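Local coordinates for peptidoglycan D,D-transpeptidase FtsI (Yersinia pestis, PDB 6SYN), which catalyses the D,D-transpeptidation that cross-links peptidoglycan, probably at the division septum, and is a target of beta-lactam antibiotics, at residues A[500-503]-A[504-508]; A[375-378]-A[379-382]; A[409-412]-A[413-417]; A[118-121]-A[122-125]; A[493-496]-A[497-501]. All blocks are in the same frame, centred on the assembly; numbering follows the deposited sequence.

Contact 1 of 5, residues A[500-503]-A[504-508]; sequences GGVL and RTMNI
I508 folds back over L503 where helix 492-505 ends in a Schellman motif, and the side chain of I508 can be followed from its root outward. CB sits 3.4 Å from L503 O, the same carbonyl that takes the amide proton of I508. Of the two branches on CB, CG1 stays beside this oxygen and also nears L503 CD2, its place set by a chi1 of -54° that puts CG1 anti to the carbonyl carbon. The other branch, CG2, lies 3.9 Å from L503 CD2, so the leucine methyl meets the branched base of the isoleucine, the two chains crossing at a slant. A Schellman motif typically brings these two positions together, so apolar residues suit both, and both side chains touch P465.

The polar half of the motif is a pair of backbone bonds. I508 N reaches L503 O at 2.8 Å, nearly in line with the carbonyl, and N507 N reaches R504 O at 3.0 Å. N507 makes the turn with a positive phi of 53°, a conformation that asparagine tolerates better than most residues with a side chain.

Just before this turn, M506 lays CB and CG beside V502 O while its amide bonds to that oxygen. V502 and M506 both rest on F471 of the central sheet and on helix 183-199. T505 suits a last turn because its hydroxyl can bond back to the helix: G501 O accepts T505 N at 2.7 Å almost head-on, and T505 OG1, also at 2.7 Å from G501 O, comes from above the carbonyl plane.

Contact 2 of 5, residues A[375-378]-A[379-382]; sequences RVYA and TIGS
This is a CH-pi and backbone contact within one helix, 370-381, a buried helix of the transpeptidase domain that packs against helices 255-264 and 406-416. I380 lies alongside Y377, both pointing the same way, and places its terminal methyl over one face of the tyrosine ring. I380 CD1 stands 4.1 Å from the centroid of the Y377 ring, 14° off the ring normal, displaced somewhat toward the CD2-CE2 side. The extended chain of I380, with a chi2 of 179°, carries CD1 out to that height. An isoleucine serves here because its long branch covers the ring, while CG1 stays near V376 O.

Y377 joins this packing to the active-site region. Its OH is hydrogen-bonded to T253 O, inside the SxxK motif whose S252 and K255 line the pocket of the bound ligand, and its side chain also touches P256. A tyrosine fits this place by combining a flat apolar surface with a polar tip that can reach a backbone carbonyl.

Nearer the start of the contact, R375 O is held by two donors of a single residue. T379 N bonds to R375 O at 2.9 Å, and T379 OG1 bonds to R375 O at 2.6 Å, the two arriving from opposite faces of the carbonyl plane. The threonine thereby meets its hydroxyl's need within the buried helix. I380 N bonds V376 O at 2.9 Å, and G381 N bonds Y377 O at 2.8 Å.

Contact 3 of 5, residues A[409-412]-A[413-417]; sequences VRTV and VHMME
V413 N donates to V409 O at 2.7 Å, in the carbonyl plane and with an N-H...O angle of 162°, one of the i to i+4 bonds that build helix 406-416 of the transpeptidase domain. The next bond along is as short: H414 N to R410 O, also 2.7 Å. Beside the first of these bonds the two valines meet at a slant, with V409 CG1 4.1 Å from V413 CG2. Compact, branched valines suit this buried face, where M260 of helix 255-264 lies against V409 and I380 of helix 370-381 against V413.

V412 continues the apolar side and packs on V259, M260 and L263. Its CG1, anti to the backbone N at a chi1 of 174°, is the branch that approaches M416 SD, at 4.2 Å, while M416 CG and SD pass beside V412 O. The flexible methionine bends at chi3, and its side chain reaches Y377 and I380.

T411 has a polar and an apolar branch. Its OG1 lies within hydrogen-bonding range of both E270 OE2 and P407 O, leaving CG2 to M415, four residues on. M415 runs alongside with its chain extended beyond CG, so that M415 CE ends 4.1 Å from T411 CG2.

Contact 4 of 5, residues A[118-121]-A[122-125]; sequences QVMA and HIIG
M120 meets both I123 and I124 across the turn, and the residues leading to it tie the loop to its surroundings: Q118 bonds through NE2 to Y190 OH and through O to S225 OG, and V119 O takes a bond from Q186 NE2. At M120 the side chain bends at chi2 (-82°) and again at chi3, which swings the methyl over I123. M120 CE then lies 3.7 Å from I123 CD1, while nearer the backbone M120 CB rests 3.5 Å from I124 CG1. A methionine suits the place because it is flexible enough to bend against two branched isoleucines.

The carbonyl of M120 starts the helical bonding. I124 N reaches M120 O at 3.0 Å with a nearly straight N-H...O angle of 171°, whereas the bond from I123 N is weak. A121, next in order, has a small side chain that fits against S225, and its O accepts G125 N at 2.7 Å. M120 and I124 touch L27 of strand 26-38, while H122 and I123 touch N222 and M220 of strand 217-223 in the transpeptidase sheet. This single-turn helix, 121-124, ended by a glycine with a positive phi of 84°, thus packs where the N-terminal region meets the transpeptidase domain.

Contact 5 of 5, residues A[493-496]-A[497-501]; sequences PVFG and AIMGG
F495 lays its ring beside M499, one turn further along helix 492-505, with F495 CE1 3.8 Å from M499 CB. This helix, the last of the chain, packs on the five-stranded antiparallel sheet beside helix 183-199, an arrangement characteristic of the transpeptidase fold that penicillin-binding proteins share with serine beta-lactamases. The ring meets the methionine obliquely. With F495 CG anti to the backbone N (chi1 180°) the ring projects outward and leans slightly toward the C-terminal end, which brings CE1 to CB and CG of M499. Both residues face the sheet and share L473, with T460 touching the phenylalanine and F471 and A464 the methionine. A broad ring and a flexible thioether chain suit a helix face that must fit against the side chains of strands.

V494 and I498 form the neighbouring ridge and lie side by side. I498 CG1 is beside the backbone N, and the extended chi2 carries CD1 on alongside V494 CG1, at 4.0 Å. Both touch helix 183-199, V494 at A196 and I498 at V189, and I498 also reaches L473. A497, with only a methyl, lets E192 of that helix come close.

Behind the side chains the backbone bonds run regularly. A497 N meets P493 O at 3.0 Å, and M499 N meets F495 O at 2.8 Å. Two residues without side chains close the series, G500 N bonding to G496 O at 2.9 Å.

Overall arrangement
Along the chain the order is contact 4, then 2, 3, 5 and 1. Contacts 5 and 1 are successive parts of helix 492-505, share G500 and G501, and have centres 10 Å apart. Contacts 2 and 3 lie on different helices, 370-381 and 406-416, yet touch, with centres 12 Å apart: I380 meets V409, V413 and M416, and Y377 meets M416. The two pairs do not touch. Contact 4 stands apart in the N-terminal dimerisation-domain region, about 34 Å centre to centre from contact 3, but helix 183-199 borders contacts 4, 5 and 1. The last helix lies on the central sheet; helices 370-381 and 406-416 pack together and on helix 255-264, which follows the active-site serine.

Contact 1 of 5, residues A[500-503]-A[504-508]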
loop_
_atom_site.group_PDB
_atom_site.type_symbol
_atom_site.label_atom_id
_atom_site.label_comp_id
_atom_site.label_asym_id
_atom_site.label_seq_id
_atom_site.Cartn_x
_atom_site.Cartn_y
_atom_site.Cartn_z
ATOM N N GLY A 500 -4.005 9.454 -13.598
ATOM C CA GLY A 500 -3.749 10.470 -14.638
ATOM C C GLY A 500 -2.282 10.518 -15.028
ATOM O O GLY A 500 -1.978 10.281 -16.208
ATOM N N GLY A 501 -1.405 10.817 -14.066
ATOM C CA GLY A 501 0.057 10.854 -14.255
ATOM C C GLY A 501 0.585 9.531 -14.785
ATOM O O GLY A 501 1.371 9.550 -15.751
ATOM N N VAL A 502 0.141 8.414 -14.207
ATOM C CA VAL A 502 0.514 7.047 -14.675
ATOM C C VAL A 502 0.269 6.961 -16.189
ATOM O O VAL A 502 1.247 6.747 -16.928
ATOM C CB VAL A 502 -0.252 5.957 -13.901
ATOM C CG1 VAL A 502 -0.158 4.604 -14.591
ATOM C CG2 VAL A 502 0.223 5.856 -12.458
ATOM N N LEU A 503 -0.981 7.134 -16.633
ATOM C CA LEU A 503 -1.394 6.986 -18.061
ATOM C C LEU A 503 -0.501 7.850 -18.961
ATOM O O LEU A 503 -0.146 7.383 -20.059
ATOM C CB LEU A 503 -2.866 7.379 -18.217
ATOM C CG LEU A 503 -3.869 6.355 -17.689
ATOM C CD1 LEU A 503 -5.202 7.005 -17.363
ATOM C CD2 LEU A 503 -4.051 5.220 -18.685
ATOM N N ARG A 504 -0.153 9.054 -18.498
ATOM C CA ARG A 504 0.628 10.063 -19.265
ATOM C C ARG A 504 2.120 9.707 -19.249
ATOM O O ARG A 504 2.732 9.723 -20.336
ATOM C CB ARG A 504 0.367 11.472 -18.717
ATOM C CG ARG A 504 -0.939 12.088 -19.199
ATOM C CD ARG A 504 -1.055 12.103 -20.715
ATOM N NE ARG A 504 -2.247 12.667 -21.353
ATOM C CZ ARG A 504 -3.286 13.279 -20.772
ATOM N NH1 ARG A 504 -4.273 13.719 -21.537
ATOM N NH2 ARG A 504 -3.374 13.458 -19.464
ATOM N N THR A 505 2.683 9.403 -18.076
ATOM C CA THR A 505 4.081 8.920 -17.923
ATOM C C THR A 505 4.316 7.741 -18.872
ATOM O O THR A 505 5.315 7.755 -19.603
ATOM C CB THR A 505 4.381 8.469 -16.487
ATOM O OG1 THR A 505 4.104 9.538 -15.582
ATOM C CG2 THR A 505 5.815 8.013 -16.312
ATOM N N MET A 506 3.397 6.774 -18.859
ATOM C CA MET A 506 3.485 5.490 -19.602
ATOM C C MET A 506 2.989 5.663 -21.044
ATOM O O MET A 506 2.861 4.633 -21.741
ATOM C CB MET A 506 2.658 4.422 -18.878
ATOM C CG MET A 506 3.172 4.135 -17.475
ATOM S SD MET A 506 4.939 3.723 -17.480
ATOM C CE MET A 506 4.883 2.119 -18.271
ATOM N N ASN A 507 2.730 6.909 -21.466
ATOM C CA ASN A 507 2.392 7.319 -22.856
ATOM C C ASN A 507 1.217 6.496 -23.394
ATOM O O ASN A 507 1.362 5.936 -24.498
ATOM C CB ASN A 507 3.590 7.166 -23.799
ATOM C CG ASN A 507 4.796 7.994 -23.407
ATOM O OD1 ASN A 507 4.666 9.152 -23.013
ATOM N ND2 ASN A 507 5.978 7.414 -23.539
ATOM N N ILE A 508 0.097 6.426 -22.667
ATOM C CA ILE A 508 -1.090 5.611 -23.076
ATOM C C ILE A 508 -2.025 6.473 -23.931
ATOM O O ILE A 508 -2.411 7.562 -23.471
ATOM C CB ILE A 508 -1.824 5.011 -21.862
ATOM C CG1 ILE A 508 -0.883 4.211 -20.956
ATOM C CG2 ILE A 508 -3.013 4.174 -22.315
ATOM C CD1 ILE A 508 -0.228 3.019 -21.625
#

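Contact 2 of 5, residues A[375-378]-A[379-382]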
loop_
_atom_site.group_PDB
_atom_site.type_symbol
_atom_site.label_atom_id
_atom_site.label_comp_id
_atom_site.label_asym_id
_atom_site.label_seq_id
_atom_site.Cartn_x
_atom_site.Cartn_y
_atom_site.Cartn_z
ATOM N N ARG A 375 -4.851 -6.885 -6.441
ATOM C CA ARG A 375 -4.856 -8.107 -7.281
ATOM C C ARG A 375 -6.288 -8.407 -7.749
ATOM O O ARG A 375 -6.435 -8.824 -8.912
ATOM C CB ARG A 375 -4.238 -9.282 -6.527
ATOM C CG ARG A 375 -3.970 -10.490 -7.416
ATOM C CD ARG A 375 -3.511 -11.714 -6.653
ATOM N NE ARG A 375 -4.281 -11.919 -5.437
ATOM C CZ ARG A 375 -3.858 -12.589 -4.373
ATOM N NH1 ARG A 375 -2.658 -13.145 -4.361
ATOM N NH2 ARG A 375 -4.644 -12.702 -3.316
ATOM N N VAL A 376 -7.302 -8.202 -6.901
ATOM C CA VAL A 376 -8.732 -8.331 -7.312
ATOM C C VAL A 376 -8.956 -7.431 -8.539
ATOM O O VAL A 376 -9.446 -7.928 -9.567
ATOM C CB VAL A 376 -9.708 -8.002 -6.163
ATOM C CG1 VAL A 376 -11.138 -7.841 -6.657
ATOM C CG2 VAL A 376 -9.653 -9.045 -5.057
ATOM N N TYR A 377 -8.562 -6.163 -8.454
ATOM C CA TYR A 377 -8.823 -5.139 -9.497
ATOM C C TYR A 377 -7.918 -5.387 -10.714
ATOM O O TYR A 377 -8.371 -5.084 -11.840
ATOM C CB TYR A 377 -8.787 -3.746 -8.857
ATOM C CG TYR A 377 -10.101 -3.422 -8.196
ATOM C CD1 TYR A 377 -10.426 -3.944 -6.954
ATOM C CD2 TYR A 377 -11.073 -2.699 -8.866
ATOM C CE1 TYR A 377 -11.652 -3.695 -6.361
ATOM C CE2 TYR A 377 -12.309 -2.448 -8.294
ATOM C CZ TYR A 377 -12.598 -2.944 -7.036
ATOM O OH TYR A 377 -13.819 -2.701 -6.476
ATOM N N ALA A 378 -6.722 -5.960 -10.513
ATOM C CA ALA A 378 -5.802 -6.415 -11.587
ATOM C C ALA A 378 -6.429 -7.589 -12.356
ATOM O O ALA A 378 -6.175 -7.706 -13.579
ATOM C CB ALA A 378 -4.468 -6.802 -11.002
ATOM N N THR A 379 -7.220 -8.417 -11.663
ATOM C CA THR A 379 -7.953 -9.584 -12.219
ATOM C C THR A 379 -9.216 -9.099 -12.951
ATOM O O THR A 379 -9.503 -9.643 -14.047
ATOM C CB THR A 379 -8.232 -10.605 -11.110
ATOM O OG1 THR A 379 -6.981 -10.835 -10.461
ATOM C CG2 THR A 379 -8.802 -11.910 -11.619
ATOM N N ILE A 380 -9.942 -8.126 -12.382
ATOM C CA ILE A 380 -11.070 -7.422 -13.070
ATOM C C ILE A 380 -10.516 -6.817 -14.366
ATOM O O ILE A 380 -11.149 -7.003 -15.435
ATOM C CB ILE A 380 -11.720 -6.350 -12.163
ATOM C CG1 ILE A 380 -12.513 -6.987 -11.018
ATOM C CG2 ILE A 380 -12.583 -5.392 -12.980
ATOM C CD1 ILE A 380 -13.154 -5.999 -10.069
ATOM N N GLY A 381 -9.371 -6.133 -14.250
ATOM C CA GLY A 381 -8.696 -5.388 -15.329
ATOM C C GLY A 381 -8.263 -6.282 -16.475
ATOM O O GLY A 381 -8.348 -5.823 -17.624
ATOM N N SER A 382 -7.797 -7.504 -16.185
ATOM C CA SER A 382 -7.390 -8.506 -17.211
ATOM C C SER A 382 -8.631 -9.127 -17.885
ATOM O O SER A 382 -8.451 -9.956 -18.804
ATOM C CB SER A 382 -6.465 -9.554 -16.622
ATOM O OG SER A 382 -7.040 -10.183 -15.486
#

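Contact 3 of 5, residues A[409-412]-A[413-417]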
loop_
_atom_site.group_PDB
_atom_site.type_symbol
_atom_site.label_atom_id
_atom_site.label_comp_id
_atom_site.label_asym_id
_atom_site.label_seq_id
_atom_site.Cartn_x
_atom_site.Cartn_y
_atom_site.Cartn_z
ATOM N N VAL A 409 -17.025 -10.145 -17.480
ATOM C CA VAL A 409 -16.210 -9.174 -16.686
ATOM C C VAL A 409 -16.246 -7.802 -17.385
ATOM O O VAL A 409 -16.329 -6.774 -16.668
ATOM C CB VAL A 409 -14.763 -9.678 -16.480
ATOM C CG1 VAL A 409 -13.901 -8.687 -15.710
ATOM C CG2 VAL A 409 -14.722 -11.035 -15.795
ATOM N N ARG A 410 -16.187 -7.784 -18.724
ATOM C CA ARG A 410 -16.090 -6.546 -19.545
ATOM C C ARG A 410 -17.381 -5.742 -19.375
ATOM O O ARG A 410 -17.285 -4.507 -19.219
ATOM C CB ARG A 410 -15.810 -6.881 -21.014
ATOM C CG ARG A 410 -15.742 -5.665 -21.929
ATOM C CD ARG A 410 -15.100 -5.939 -23.280
ATOM N NE ARG A 410 -13.641 -5.892 -23.188
ATOM C CZ ARG A 410 -12.799 -6.869 -23.534
ATOM N NH1 ARG A 410 -13.246 -8.011 -24.037
ATOM N NH2 ARG A 410 -11.495 -6.690 -23.382
ATOM N N THR A 411 -18.530 -6.428 -19.374
ATOM C CA THR A 411 -19.873 -5.844 -19.112
ATOM C C THR A 411 -19.869 -5.144 -17.749
ATOM O O THR A 411 -20.411 -4.030 -17.669
ATOM C CB THR A 411 -20.980 -6.904 -19.202
ATOM O OG1 THR A 411 -21.201 -7.194 -20.583
ATOM C CG2 THR A 411 -22.291 -6.460 -18.594
ATOM N N VAL A 412 -19.291 -5.774 -16.722
ATOM C CA VAL A 412 -19.257 -5.221 -15.334
ATOM C C VAL A 412 -18.209 -4.107 -15.260
ATOM O O VAL A 412 -18.467 -3.105 -14.566
ATOM C CB VAL A 412 -19.008 -6.315 -14.278
ATOM C CG1 VAL A 412 -18.833 -5.731 -12.885
ATOM C CG2 VAL A 412 -20.130 -7.340 -14.282
ATOM N N VAL A 413 -17.074 -4.259 -15.943
ATOM C CA VAL A 413 -16.087 -3.150 -16.071
ATOM C C VAL A 413 -16.821 -1.965 -16.712
ATOM O O VAL A 413 -16.709 -0.849 -16.169
ATOM C CB VAL A 413 -14.820 -3.562 -16.846
ATOM C CG1 VAL A 413 -13.916 -2.370 -17.121
ATOM C CG2 VAL A 413 -14.032 -4.638 -16.109
ATOM N N HIS A 414 -17.589 -2.190 -17.787
ATOM C CA HIS A 414 -18.347 -1.107 -18.474
ATOM C C HIS A 414 -19.338 -0.466 -17.492
ATOM O O HIS A 414 -19.436 0.773 -17.506
ATOM C CB HIS A 414 -19.039 -1.575 -19.763
ATOM C CG HIS A 414 -19.810 -0.466 -20.404
ATOM N ND1 HIS A 414 -21.165 -0.289 -20.197
ATOM C CD2 HIS A 414 -19.413 0.566 -21.181
ATOM C CE1 HIS A 414 -21.576 0.784 -20.845
ATOM N NE2 HIS A 414 -20.522 1.328 -21.455
ATOM N N MET A 415 -20.032 -1.270 -16.673
ATOM C CA MET A 415 -20.923 -0.791 -15.574
ATOM C C MET A 415 -20.144 0.120 -14.614
ATOM O O MET A 415 -20.719 1.128 -14.151
ATOM C CB MET A 415 -21.503 -1.955 -14.768
ATOM C CG MET A 415 -22.730 -2.577 -15.393
ATOM S SD MET A 415 -23.189 -4.100 -14.543
ATOM C CE MET A 415 -24.485 -4.694 -15.630
ATOM N N MET A 416 -18.884 -0.218 -14.325
ATOM C CA MET A 416 -18.047 0.498 -13.322
ATOM C C MET A 416 -17.640 1.889 -13.841
ATOM O O MET A 416 -17.193 2.699 -13.005
ATOM C CB MET A 416 -16.805 -0.324 -12.960
ATOM C CG MET A 416 -17.112 -1.462 -12.008
ATOM S SD MET A 416 -15.921 -2.815 -12.132
ATOM C CE MET A 416 -14.489 -2.094 -11.333
ATOM N N GLU A 417 -17.811 2.166 -15.144
ATOM C CA GLU A 417 -17.534 3.494 -15.766
ATOM C C GLU A 417 -18.510 4.537 -15.220
ATOM O O GLU A 417 -18.176 5.736 -15.219
ATOM C CB GLU A 417 -17.684 3.432 -17.284
ATOM C CG GLU A 417 -16.670 2.518 -17.938
ATOM C CD GLU A 417 -16.330 2.857 -19.374
ATOM O OE1 GLU A 417 -16.268 1.928 -20.187
ATOM O OE2 GLU A 417 -16.121 4.046 -19.667
#

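Contact 4 of 5, residues A[118-121]-A[122-125]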
loop_
_atom_site.group_PDB
_atom_site.type_symbol
_atom_site.label_atom_id
_atom_site.label_comp_id
_atom_site.label_asym_id
_atom_site.label_seq_id
_atom_site.Cartn_x
_atom_site.Cartn_y
_atom_site.Cartn_z
ATOM N N GLN A 118 12.444 8.415 1.519
ATOM C CA GLN A 118 11.224 8.018 2.276
ATOM C C GLN A 118 10.189 7.408 1.314
ATOM O O GLN A 118 9.286 6.699 1.811
ATOM C CB GLN A 118 10.673 9.220 3.057
ATOM C CG GLN A 118 9.594 10.015 2.329
ATOM C CD GLN A 118 9.539 11.474 2.714
ATOM O OE1 GLN A 118 10.518 12.204 2.577
ATOM N NE2 GLN A 118 8.380 11.925 3.170
ATOM N N VAL A 119 10.340 7.643 0.002
ATOM C CA VAL A 119 9.372 7.275 -1.080
ATOM C C VAL A 119 9.322 5.744 -1.248
ATOM O O VAL A 119 8.203 5.199 -1.268
ATOM C CB VAL A 119 9.721 8.003 -2.398
ATOM C CG1 VAL A 119 8.816 7.599 -3.554
ATOM C CG2 VAL A 119 9.702 9.518 -2.234
ATOM N N MET A 120 10.475 5.076 -1.369
ATOM C CA MET A 120 10.575 3.595 -1.518
ATOM C C MET A 120 10.730 2.931 -0.141
ATOM O O MET A 120 10.759 1.691 -0.102
ATOM C CB MET A 120 11.789 3.178 -2.360
ATOM C CG MET A 120 11.815 3.700 -3.792
ATOM S SD MET A 120 10.835 2.772 -5.018
ATOM C CE MET A 120 10.921 1.096 -4.392
ATOM N N ALA A 121 10.857 3.712 0.939
ATOM C CA ALA A 121 11.365 3.244 2.253
ATOM C C ALA A 121 10.740 1.890 2.615
ATOM O O ALA A 121 11.487 0.965 2.958
ATOM C CB ALA A 121 11.101 4.274 3.320
ATOM N N HIS A 122 9.415 1.780 2.529
ATOM C CA HIS A 122 8.646 0.590 2.975
ATOM C C HIS A 122 8.990 -0.628 2.104
ATOM O O HIS A 122 9.136 -1.722 2.678
ATOM C CB HIS A 122 7.151 0.924 3.020
ATOM C CG HIS A 122 6.806 1.856 4.132
ATOM N ND1 HIS A 122 6.775 1.443 5.456
ATOM C CD2 HIS A 122 6.505 3.173 4.134
ATOM C CE1 HIS A 122 6.455 2.465 6.223
ATOM N NE2 HIS A 122 6.287 3.541 5.435
ATOM N N ILE A 123 9.140 -0.444 0.787
ATOM C CA ILE A 123 9.470 -1.524 -0.197
ATOM C C ILE A 123 10.894 -2.039 0.056
ATOM O O ILE A 123 11.081 -3.259 0.154
ATOM C CB ILE A 123 9.340 -1.016 -1.648
ATOM C CG1 ILE A 123 7.934 -0.485 -1.941
ATOM C CG2 ILE A 123 9.767 -2.099 -2.634
ATOM C CD1 ILE A 123 7.627 -0.297 -3.411
ATOM N N ILE A 124 11.863 -1.126 0.100
ATOM C CA ILE A 124 13.319 -1.431 0.183
ATOM C C ILE A 124 13.637 -1.865 1.612
ATOM O O ILE A 124 14.209 -2.953 1.787
ATOM C CB ILE A 124 14.168 -0.213 -0.232
ATOM C CG1 ILE A 124 13.762 0.342 -1.602
ATOM C CG2 ILE A 124 15.647 -0.554 -0.176
ATOM C CD1 ILE A 124 14.047 -0.579 -2.767
ATOM N N GLY A 125 13.272 -1.027 2.583
ATOM C CA GLY A 125 13.608 -1.206 4.005
ATOM C C GLY A 125 14.991 -0.668 4.312
ATOM O O GLY A 125 15.470 0.194 3.556
#

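Contact 5 of 5, residues A[493-496]-A[497-501]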
loop_
_atom_site.group_PDB
_atom_site.type_symbol
_atom_site.label_atom_id
_atom_site.label_comp_id
_atom_site.label_asym_id
_atom_site.label_seq_id
_atom_site.Cartn_x
_atom_site.Cartn_y
_atom_site.Cartn_z
ATOM N N PRO A 493 -10.369 11.459 -5.504
ATOM C CA PRO A 493 -9.516 12.476 -6.116
ATOM C C PRO A 493 -8.046 12.043 -6.185
ATOM O O PRO A 493 -7.417 12.313 -7.188
ATOM C CB PRO A 493 -9.677 13.726 -5.228
ATOM C CG PRO A 493 -10.262 13.220 -3.922
ATOM C CD PRO A 493 -10.982 11.929 -4.250
ATOM N N VAL A 494 -7.549 11.383 -5.135
ATOM C CA VAL A 494 -6.150 10.864 -5.056
ATOM C C VAL A 494 -5.969 9.777 -6.123
ATOM O O VAL A 494 -4.876 9.721 -6.719
ATOM C CB VAL A 494 -5.801 10.336 -3.651
ATOM C CG1 VAL A 494 -4.392 9.764 -3.600
ATOM C CG2 VAL A 494 -5.968 11.404 -2.586
ATOM N N PHE A 495 -6.990 8.945 -6.349
ATOM C CA PHE A 495 -6.996 7.924 -7.430
ATOM C C PHE A 495 -6.834 8.630 -8.779
ATOM O O PHE A 495 -5.989 8.203 -9.582
ATOM C CB PHE A 495 -8.272 7.081 -7.410
ATOM C CG PHE A 495 -8.326 6.030 -8.491
ATOM C CD1 PHE A 495 -8.524 6.384 -9.819
ATOM C CD2 PHE A 495 -8.170 4.687 -8.186
ATOM C CE1 PHE A 495 -8.576 5.418 -10.814
ATOM C CE2 PHE A 495 -8.224 3.722 -9.183
ATOM C CZ PHE A 495 -8.425 4.089 -10.495
ATOM N N GLY A 496 -7.636 9.673 -9.015
ATOM C CA GLY A 496 -7.649 10.434 -10.279
ATOM C C GLY A 496 -6.285 11.024 -10.585
ATOM O O GLY A 496 -5.768 10.778 -11.695
ATOM N N ALA A 497 -5.718 11.752 -9.620
ATOM C CA ALA A 497 -4.376 12.373 -9.685
ATOM C C ALA A 497 -3.314 11.317 -10.021
ATOM O O ALA A 497 -2.466 11.596 -10.891
ATOM C CB ALA A 497 -4.068 13.063 -8.378
ATOM N N ILE A 498 -3.341 10.155 -9.358
ATOM C CA ILE A 498 -2.296 9.097 -9.530
ATOM C C ILE A 498 -2.471 8.431 -10.900
ATOM O O ILE A 498 -1.480 8.345 -11.635
ATOM C CB ILE A 498 -2.314 8.075 -8.373
ATOM C CG1 ILE A 498 -1.671 8.659 -7.111
ATOM C CG2 ILE A 498 -1.640 6.774 -8.792
ATOM C CD1 ILE A 498 -1.732 7.763 -5.894
ATOM N N MET A 499 -3.685 7.992 -11.238
ATOM C CA MET A 499 -3.956 7.249 -12.500
ATOM C C MET A 499 -3.705 8.155 -13.715
ATOM O O MET A 499 -3.218 7.633 -14.734
ATOM C CB MET A 499 -5.386 6.700 -12.535
ATOM C CG MET A 499 -5.612 5.692 -13.648
ATOM S SD MET A 499 -4.297 4.437 -13.744
ATOM C CE MET A 499 -5.059 3.084 -12.847
ATOM N N GLY A 500 -4.005 9.454 -13.598
ATOM C CA GLY A 500 -3.749 10.470 -14.638
ATOM C C GLY A 500 -2.282 10.518 -15.028
ATOM O O GLY A 500 -1.978 10.281 -16.208
ATOM N N GLY A 501 -1.405 10.817 -14.066
ATOM C CA GLY A 501 0.057 10.854 -14.255
ATOM C C GLY A 501 0.585 9.531 -14.785
ATOM O O GLY A 501 1.371 9.550 -15.751
#